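Long-range contacts in putative NADPH-dependent oxidoreductase (Desulfitobacterium hafniense DCB-2, PDB 3DB2), which probably catalyses an NADPH-dependent oxidation or reduction, with a Rossmann-fold nucleotide-binding domain and a GFO/IDH/MocA-type C-terminal domain built on a large mixed beta-sheet: residues 132-136 with 189-193; 168-174 with 210-214; 239-243 with 254-258. All coordinates share one frame; numbering follows the deposited sequence. Where two conformers were deposited one is given.

Contact 1: 132-136 with 189-193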
loop_
_atom_site.group_PDB
_atom_site.type_symbol
_atom_site.label_atom_id
_atom_site.label_comp_id
_atom_site.label_asym_id
_atom_site.label_seq_id
_atom_site.Cartn_x
_atom_site.Cartn_y
_atom_site.Cartn_z
ATOM N N LEU C 132 0.579 3.030 -18.669
ATOM C CA LEU C 132 1.835 2.511 -18.124
ATOM C C LEU C 132 3.041 3.027 -18.899
ATOM O O LEU C 132 4.149 3.334 -18.385
ATOM C CB LEU C 132 1.745 0.985 -18.121
ATOM C CG LEU C 132 1.270 0.326 -16.838
ATOM C CD1 LEU C 132 2.234 0.602 -15.685
ATOM C CD2 LEU C 132 -0.149 0.799 -16.504
ATOM N N ARG C 133 2.846 3.162 -20.213
ATOM C CA ARG C 133 3.849 3.772 -21.092
ATOM C C ARG C 133 4.158 5.220 -20.681
ATOM O O ARG C 133 5.315 5.641 -20.696
ATOM C CB ARG C 133 3.436 3.717 -22.555
ATOM C CG ARG C 133 3.310 2.347 -23.180
ATOM C CD ARG C 133 4.560 1.506 -22.998
ATOM N NE ARG C 133 4.622 0.304 -23.797
ATOM C CZ ARG C 133 5.374 -0.776 -23.675
ATOM N NH1 ARG C 133 6.261 -0.936 -22.715
ATOM N NH2 ARG C 133 5.255 -1.773 -24.555
ATOM N N LYS C 134 3.138 5.970 -20.303
ATOM C CA LYS C 134 3.324 7.368 -19.934
ATOM C C LYS C 134 4.029 7.418 -18.592
ATOM O O LYS C 134 4.981 8.185 -18.356
ATOM C CB LYS C 134 1.960 8.060 -19.948
ATOM C CG LYS C 134 1.969 9.502 -19.478
ATOM C CD LYS C 134 2.712 10.337 -20.513
ATOM C CE LYS C 134 3.141 11.665 -19.916
ATOM N NZ LYS C 134 2.567 12.772 -20.732
HETATM N N MSE C 135 3.576 6.571 -17.661
HETATM C CA MSE C 135 4.216 6.531 -16.337
HETATM C C MSE C 135 5.694 6.201 -16.451
HETATM O O MSE C 135 6.547 6.737 -15.728
HETATM C CB MSE C 135 3.479 5.562 -15.400
HETATM C CG MSE C 135 2.078 6.058 -15.033
HETATM SE SE MSE C 135 1.033 4.589 -14.223
HETATM C CE MSE C 135 1.944 4.695 -12.522
ATOM N N LYS C 136 6.064 5.331 -17.359
ATOM C CA LYS C 136 7.421 4.911 -17.621
ATOM C C LYS C 136 8.226 6.109 -18.126
ATOM O O LYS C 136 9.343 6.406 -17.664
ATOM C CB LYS C 136 7.436 3.750 -18.628
ATOM C CG LYS C 136 8.839 3.224 -18.914
ATOM C CD LYS C 136 9.509 2.858 -17.598
ATOM C CE LYS C 136 10.584 1.799 -17.804
ATOM N NZ LYS C 136 11.675 1.969 -16.806
ATOM N N ASN C 189 4.294 -5.081 -14.138
ATOM C CA ASN C 189 4.324 -3.620 -14.165
ATOM C C ASN C 189 5.453 -3.073 -13.312
ATOM O O ASN C 189 6.121 -2.118 -13.708
ATOM C CB ASN C 189 2.987 -3.016 -13.720
ATOM C CG ASN C 189 1.921 -3.240 -14.779
ATOM O OD1 ASN C 189 2.235 -3.464 -15.947
ATOM N ND2 ASN C 189 0.675 -3.156 -14.332
ATOM N N LEU C 190 5.678 -3.645 -12.142
ATOM C CA LEU C 190 6.681 -3.150 -11.199
ATOM C C LEU C 190 8.101 -3.292 -11.720
ATOM O O LEU C 190 8.948 -2.417 -11.576
ATOM C CB LEU C 190 6.551 -3.899 -9.863
ATOM C CG LEU C 190 5.336 -3.462 -9.022
ATOM C CD1 LEU C 190 5.059 -4.448 -7.894
ATOM C CD2 LEU C 190 5.579 -2.069 -8.472
ATOM N N GLN C 191 8.414 -4.423 -12.355
ATOM C CA GLN C 191 9.771 -4.597 -12.883
ATOM C C GLN C 191 9.927 -3.887 -14.218
ATOM O O GLN C 191 11.030 -3.488 -14.579
ATOM C CB GLN C 191 10.070 -6.094 -12.933
ATOM C CG GLN C 191 10.142 -6.702 -11.526
ATOM C CD GLN C 191 10.624 -8.147 -11.491
ATOM O OE1 GLN C 191 11.667 -8.493 -10.950
ATOM N NE2 GLN C 191 9.845 -9.076 -12.047
ATOM N N PHE C 192 8.846 -3.677 -14.966
ATOM C CA PHE C 192 8.880 -2.806 -16.137
ATOM C C PHE C 192 9.251 -1.374 -15.755
ATOM O O PHE C 192 10.092 -0.684 -16.340
ATOM C CB PHE C 192 7.520 -2.819 -16.817
ATOM C CG PHE C 192 7.283 -1.712 -17.819
ATOM C CD1 PHE C 192 8.076 -1.668 -18.963
ATOM C CD2 PHE C 192 6.297 -0.754 -17.642
ATOM C CE1 PHE C 192 7.881 -0.669 -19.893
ATOM C CE2 PHE C 192 6.116 0.265 -18.559
ATOM C CZ PHE C 192 6.924 0.292 -19.686
ATOM N N LEU C 193 8.600 -0.884 -14.696
ATOM C CA LEU C 193 8.801 0.490 -14.247
ATOM C C LEU C 193 10.147 0.690 -13.556
ATOM O O LEU C 193 10.804 1.704 -13.851
ATOM C CB LEU C 193 7.655 0.880 -13.324
ATOM C CG LEU C 193 6.250 0.998 -13.908
ATOM C CD1 LEU C 193 5.277 1.460 -12.821
ATOM C CD2 LEU C 193 6.246 1.946 -15.105
#

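Contact 2: 168-174 with 210-214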
loop_
_atom_site.group_PDB
_atom_site.type_symbol
_atom_site.label_atom_id
_atom_site.label_comp_id
_atom_site.label_asym_id
_atom_site.label_seq_id
_atom_site.Cartn_x
_atom_site.Cartn_y
_atom_site.Cartn_z
ATOM N N ARG C 168 -9.130 -22.572 -8.475
ATOM C CA ARG C 168 -8.412 -21.368 -8.015
ATOM C C ARG C 168 -8.118 -21.507 -6.532
ATOM O O ARG C 168 -7.311 -20.803 -5.936
ATOM C CB ARG C 168 -9.277 -20.158 -8.314
ATOM C CG ARG C 168 -9.382 -19.772 -9.767
ATOM C CD ARG C 168 -10.094 -18.430 -9.920
ATOM N NE ARG C 168 -10.376 -18.152 -11.326
ATOM C CZ ARG C 168 -11.385 -18.633 -12.034
ATOM N NH1 ARG C 168 -12.250 -19.459 -11.451
ATOM N NH2 ARG C 168 -11.520 -18.296 -13.313
ATOM N N GLY C 169 -8.797 -22.461 -5.892
ATOM C CA GLY C 169 -8.631 -22.766 -4.483
ATOM C C GLY C 169 -7.542 -23.768 -4.182
ATOM O O GLY C 169 -7.302 -24.146 -3.034
ATOM N N GLU C 170 -6.818 -24.245 -5.200
ATOM C CA GLU C 170 -5.766 -25.221 -4.999
ATOM C C GLU C 170 -4.418 -24.529 -5.161
ATOM O O GLU C 170 -4.099 -23.982 -6.214
ATOM C CB GLU C 170 -5.803 -26.411 -5.965
ATOM C CG GLU C 170 -4.409 -26.991 -6.183
ATOM C CD GLU C 170 -3.901 -27.896 -5.081
ATOM O OE1 GLU C 170 -4.715 -28.556 -4.400
ATOM O OE2 GLU C 170 -2.662 -27.968 -4.887
ATOM N N PRO C 171 -3.608 -24.526 -4.118
ATOM C CA PRO C 171 -2.294 -23.866 -4.214
ATOM C C PRO C 171 -1.433 -24.247 -5.403
ATOM O O PRO C 171 -0.818 -23.410 -6.073
ATOM C CB PRO C 171 -1.606 -24.354 -2.924
ATOM C CG PRO C 171 -2.745 -24.529 -1.967
ATOM C CD PRO C 171 -3.863 -25.107 -2.785
ATOM N N ALA C 172 -1.328 -25.529 -5.736
ATOM C CA ALA C 172 -0.468 -25.928 -6.846
ATOM C C ALA C 172 -0.844 -25.260 -8.159
ATOM O O ALA C 172 -0.022 -24.963 -9.030
ATOM C CB ALA C 172 -0.520 -27.444 -7.050
ATOM N N THR C 173 -2.131 -24.971 -8.370
ATOM C CA THR C 173 -2.552 -24.391 -9.643
ATOM C C THR C 173 -2.581 -22.869 -9.610
ATOM O O THR C 173 -2.469 -22.178 -10.628
ATOM C CB THR C 173 -3.924 -25.037 -9.931
ATOM O OG1 THR C 173 -4.845 -24.780 -8.871
ATOM C CG2 THR C 173 -3.745 -26.553 -9.949
ATOM N N ALA C 174 -2.778 -22.319 -8.407
ATOM C CA ALA C 174 -2.843 -20.875 -8.234
ATOM C C ALA C 174 -2.027 -20.463 -7.014
ATOM O O ALA C 174 -2.509 -20.133 -5.939
ATOM C CB ALA C 174 -4.302 -20.449 -8.138
ATOM N N GLU C 210 -14.437 -20.217 1.230
ATOM C CA GLU C 210 -14.577 -21.660 1.440
ATOM C C GLU C 210 -13.381 -22.410 0.887
ATOM O O GLU C 210 -13.257 -23.616 1.117
ATOM C CB GLU C 210 -15.892 -22.151 0.819
ATOM C CG GLU C 210 -17.057 -21.184 0.940
ATOM C CD GLU C 210 -18.267 -21.717 1.682
ATOM O OE1 GLU C 210 -19.104 -22.428 1.075
ATOM O OE2 GLU C 210 -18.417 -21.427 2.895
ATOM N N VAL C 211 -12.459 -21.766 0.159
ATOM C CA VAL C 211 -11.373 -22.525 -0.446
ATOM C C VAL C 211 -10.167 -22.595 0.494
ATOM O O VAL C 211 -10.117 -21.809 1.448
ATOM C CB VAL C 211 -10.897 -21.961 -1.789
ATOM C CG1 VAL C 211 -11.958 -22.150 -2.859
ATOM C CG2 VAL C 211 -10.523 -20.483 -1.649
ATOM N N GLU C 212 -9.257 -23.525 0.203
ATOM C CA GLU C 212 -8.101 -23.759 1.061
ATOM C C GLU C 212 -6.934 -22.844 0.677
ATOM O O GLU C 212 -5.900 -22.759 1.341
ATOM C CB GLU C 212 -7.621 -25.202 0.987
ATOM C CG GLU C 212 -6.928 -25.578 -0.309
ATOM C CD GLU C 212 -7.894 -26.239 -1.286
ATOM O OE1 GLU C 212 -8.994 -25.666 -1.509
ATOM O OE2 GLU C 212 -7.555 -27.315 -1.833
ATOM N N ASN C 213 -7.054 -22.131 -0.442
ATOM C CA ASN C 213 -5.908 -21.305 -0.837
ATOM C C ASN C 213 -5.877 -19.952 -0.118
ATOM O O ASN C 213 -6.871 -19.467 0.434
ATOM C CB ASN C 213 -5.965 -21.097 -2.338
ATOM C CG ASN C 213 -4.604 -20.974 -2.990
ATOM O OD1 ASN C 213 -3.569 -20.962 -2.332
ATOM N ND2 ASN C 213 -4.658 -20.908 -4.311
ATOM N N ILE C 214 -4.695 -19.341 -0.148
ATOM C CA ILE C 214 -4.578 -17.907 0.220
ATOM C C ILE C 214 -5.547 -17.108 -0.601
ATOM O O ILE C 214 -5.681 -17.389 -1.819
ATOM C CB ILE C 214 -3.106 -17.476 -0.006
ATOM C CG1 ILE C 214 -2.180 -18.037 1.074
ATOM C CG2 ILE C 214 -3.022 -15.969 -0.150
ATOM C CD1 ILE C 214 -0.693 -17.963 0.803
#

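Contact 3: 239-243 with 254-258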
loop_
_atom_site.group_PDB
_atom_site.type_symbol
_atom_site.label_atom_id
_atom_site.label_comp_id
_atom_site.label_asym_id
_atom_site.label_seq_id
_atom_site.Cartn_x
_atom_site.Cartn_y
_atom_site.Cartn_z
ATOM N N GLY C 239 -13.561 -4.840 -6.911
ATOM C CA GLY C 239 -12.418 -4.704 -7.786
ATOM C C GLY C 239 -11.673 -3.380 -7.658
ATOM O O GLY C 239 -12.252 -2.288 -7.652
ATOM N N VAL C 240 -10.350 -3.477 -7.562
ATOM C CA VAL C 240 -9.446 -2.336 -7.529
ATOM C C VAL C 240 -8.203 -2.741 -8.351
ATOM O O VAL C 240 -7.746 -3.874 -8.164
ATOM C CB VAL C 240 -8.911 -1.917 -6.155
ATOM C CG1 VAL C 240 -7.913 -0.752 -6.257
ATOM C CG2 VAL C 240 -10.039 -1.570 -5.204
ATOM N N PHE C 241 -7.753 -1.820 -9.183
ATOM C CA PHE C 241 -6.476 -1.917 -9.878
ATOM C C PHE C 241 -5.849 -0.515 -9.764
ATOM O O PHE C 241 -6.318 0.396 -10.447
ATOM C CB PHE C 241 -6.553 -2.336 -11.325
ATOM C CG PHE C 241 -5.277 -2.635 -12.078
ATOM C CD1 PHE C 241 -4.315 -1.677 -12.394
ATOM C CD2 PHE C 241 -5.017 -3.927 -12.518
ATOM C CE1 PHE C 241 -3.149 -1.931 -13.068
ATOM C CE2 PHE C 241 -3.840 -4.211 -13.186
ATOM C CZ PHE C 241 -2.908 -3.236 -13.463
ATOM N N SER C 242 -4.790 -0.438 -8.958
ATOM C CA SER C 242 -4.150 0.867 -8.755
ATOM C C SER C 242 -2.633 0.755 -8.678
ATOM O O SER C 242 -2.087 -0.287 -8.359
ATOM C CB SER C 242 -4.713 1.508 -7.493
ATOM O OG SER C 242 -4.530 0.692 -6.361
ATOM N N ILE C 243 -1.961 1.873 -9.000
ATOM C CA ILE C 243 -0.528 2.022 -8.880
ATOM C C ILE C 243 -0.267 3.468 -8.400
ATOM O O ILE C 243 -0.767 4.422 -9.014
ATOM C CB ILE C 243 0.209 1.783 -10.206
ATOM C CG1 ILE C 243 -0.180 0.472 -10.896
ATOM C CG2 ILE C 243 1.731 1.853 -10.056
ATOM C CD1 ILE C 243 0.620 0.127 -12.125
ATOM N N TYR C 254 -2.611 6.209 -10.227
ATOM C CA TYR C 254 -3.298 5.553 -11.330
ATOM C C TYR C 254 -4.353 4.582 -10.779
ATOM O O TYR C 254 -4.062 3.853 -9.823
ATOM C CB TYR C 254 -2.320 4.787 -12.193
ATOM C CG TYR C 254 -2.840 3.891 -13.281
ATOM C CD1 TYR C 254 -3.386 4.423 -14.444
ATOM C CD2 TYR C 254 -2.782 2.499 -13.177
ATOM C CE1 TYR C 254 -3.865 3.598 -15.440
ATOM C CE2 TYR C 254 -3.258 1.681 -14.199
ATOM C CZ TYR C 254 -3.801 2.235 -15.330
ATOM O OH TYR C 254 -4.283 1.468 -16.375
ATOM N N GLN C 255 -5.515 4.615 -11.391
ATOM C CA GLN C 255 -6.643 3.743 -11.160
ATOM C C GLN C 255 -7.172 3.191 -12.481
ATOM O O GLN C 255 -7.342 3.969 -13.412
ATOM C CB GLN C 255 -7.808 4.475 -10.467
ATOM C CG GLN C 255 -7.670 4.693 -8.982
ATOM C CD GLN C 255 -8.034 3.502 -8.123
ATOM O OE1 GLN C 255 -8.600 2.512 -8.590
ATOM N NE2 GLN C 255 -7.716 3.550 -6.826
ATOM N N LEU C 256 -7.425 1.899 -12.557
ATOM C CA LEU C 256 -8.068 1.332 -13.750
ATOM C C LEU C 256 -9.334 0.572 -13.403
ATOM O O LEU C 256 -9.340 -0.114 -12.380
ATOM C CB LEU C 256 -7.071 0.425 -14.450
ATOM C CG LEU C 256 -7.595 -0.447 -15.597
ATOM C CD1 LEU C 256 -7.833 0.456 -16.808
ATOM C CD2 LEU C 256 -6.608 -1.571 -15.825
ATOM N N ASP C 257 -10.384 0.689 -14.225
ATOM C CA ASP C 257 -11.574 -0.125 -14.115
ATOM C C ASP C 257 -11.328 -1.405 -14.917
ATOM O O ASP C 257 -11.496 -1.381 -16.142
ATOM C CB ASP C 257 -12.813 0.536 -14.695
ATOM C CG ASP C 257 -14.060 -0.305 -14.546
ATOM O OD1 ASP C 257 -14.021 -1.450 -14.061
ATOM O OD2 ASP C 257 -15.127 0.254 -14.898
ATOM N N PHE C 258 -10.906 -2.449 -14.227
ATOM C CA PHE C 258 -10.467 -3.691 -14.848
ATOM C C PHE C 258 -11.589 -4.381 -15.637
ATOM O O PHE C 258 -11.334 -5.307 -16.428
ATOM C CB PHE C 258 -9.861 -4.662 -13.802
ATOM C CG PHE C 258 -9.001 -5.703 -14.504
ATOM C CD1 PHE C 258 -7.702 -5.405 -14.865
ATOM C CD2 PHE C 258 -9.509 -6.957 -14.813
ATOM C CE1 PHE C 258 -6.928 -6.356 -15.512
ATOM C CE2 PHE C 258 -8.742 -7.914 -15.461
ATOM C CZ PHE C 258 -7.447 -7.587 -15.826
#

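Contact 1: 132-136 with 189-193
Segments 132-136 and 189-193 are helical and run in roughly the same direction, their axes 10.7 Å apart and crossing at -34°, and the backbones converge from Leu132 and Asn189 toward Lys136 and Leu193. Phe192 is the main projection between the helices. It swings its ring toward helix 130-140, chi1 165° placing CG opposite the backbone N, and the aliphatic chain of Lys136 lies over one face of that ring, Lys136 CG 3.6 Å from Phe192 CZ. The carbonyl O of Leu132 sits in the ring plane, at the edge near CE2. Arg133 sends its guanidinium back toward the same ring; NH1 is 3.3 Å from Phe192 CE1, the two planes 65° apart, while NH2 forms a salt bridge with Glu321. Both helices pack on one side of the C-terminal domain's sheet, consistent with the helix-on-sheet layout of GFO/IDH/MocA C-terminal domains, and Met135, a selenomethionine here, turns its side chain to strands 240-247 and 250-256. Nearer the sheet, Leu132 CD1 meets Leu193 CD1 at 4.3 Å and the amide carbon CG of Asn189 at 4.0 Å; that amide donates through ND2 to Gln186 and Ser126. A bend at chi2 lays the Lys136 chain over the ring, and beyond it NZ donates to Leu193 O at 3.1 Å from above the carbonyl plane, with Asp140 as its salt-bridge partner.

Contact 2: 168-174 with 210-214
Asn213 inserts its side-chain amide into the turn formed by residues 168-174, so that two loops of the GFO/IDH/MocA-type C-terminal domain are joined: one between helices 158-161 and 178-181, the other between strands 197-205 and 216-223. The tight part of the contact lies around this amide. Its ND2 donates to two backbone carbonyls, one at each end of the turn. The bond to Arg168 O is 3.1 Å long and almost straight, with an N-H...O angle of 173°; that to Ala174 O is shorter, at 2.8 Å, and slightly bent. Both acceptors lie close to the amide plane, so each is met by one of the two N-H groups, and the pair fixes the rotation of the amide. The turn is also braced from within, since Glu170 O accepts from the backbone N atoms of Thr173 and Ala174. Beside the amide, Gly169 CA lies 3.6 Å from Val211 CB. The lack of a side chain at Gly169 leaves room for Val211 CG1 and probably lets the loops come this close.

Toward solvent the fit is looser. Pro171 and Glu212 lie at the exposed rim, where the position of the Glu212 carboxylate is doubtful, and so is its approach to that of Glu170. In one of its two conformers Glu170 has a partner in its own turn: its OE2 accepts from Ala172 N. On the other side of the Asn213 amide, OD1 faces the ring of Pro171, with Asn213 OD1 3.7 Å from Pro171 CG, and takes a weak bond from Ile214 N.

Contact 3: 239-243 with 254-258
Strands 240-243 and 254-256 run antiparallel at 157°, with Ile243 and Tyr254 as a hydrogen-bonded pair and Ser242 opposite Gln255 as a non-hydrogen-bonded one. Tyr254 N donates to Ile243 O and Leu256 N to Phe241 O, both at 2.8 Å and nearly along the C=O axis; Ile243 N donates back to Tyr254 O. The ring of Phe241 is the principal bump, filling a hollow bordered by Tyr254, Leu256 and Phe258. A chi1 of -172° turns it away from its own backbone N and alongside Leu256, pointing the same way; Leu256 CD2 rests over one ring face, a CH-pi contact 4.2 Å from the centroid. At one end of the hollow Phe241 CE1 abuts the edge of the Tyr254 ring, 3.8 Å from Tyr254 CE2, and at the other Phe241 CD2 meets Phe258 CD1 at 3.9 Å. Replacing Phe241 by alanine removes the ring, which is likely to leave a gap among these three side chains and take from Leu256 CD2 the face it rests on. Ile243 CG1 packs against the same Tyr254 edge. Where Ser242 and Gln255 project, the bent glutamine folds over Ser242 CB, its NE2 3.7 Å away. Arg276 of the second subunit is hydrogen-bonded to Gly239 O. The pair forms a beta hairpin inside the larger sheet: strand 147-155 adjoins 240-247, strand 271-278 adjoins 250-256, and helices 130-140 and 183-194 pack against Ile243.

All three contacts belong to the C-terminal part of the chain. Contacts 1 and 3 adjoin, their centres 14 Å apart: the helix pair of contact 1 lies on the hairpin of contact 3, with Met135 CE 3.8 Å from Ile243 CG2 and Asn189 ND2 3.7 Å from Phe241 CZ, so the helices form a layer packed against that face of the sheet. Contact 2 stands apart, its centre about 29 Å from that of contact 1 and about 24 Å from that of contact 3, joining loops on the opposite side of the chain's centre from contact 1. Along the chain the segments of contacts 1 and 2 alternate, and contact 3 follows both, on the part of the sheet that also meets the second subunit.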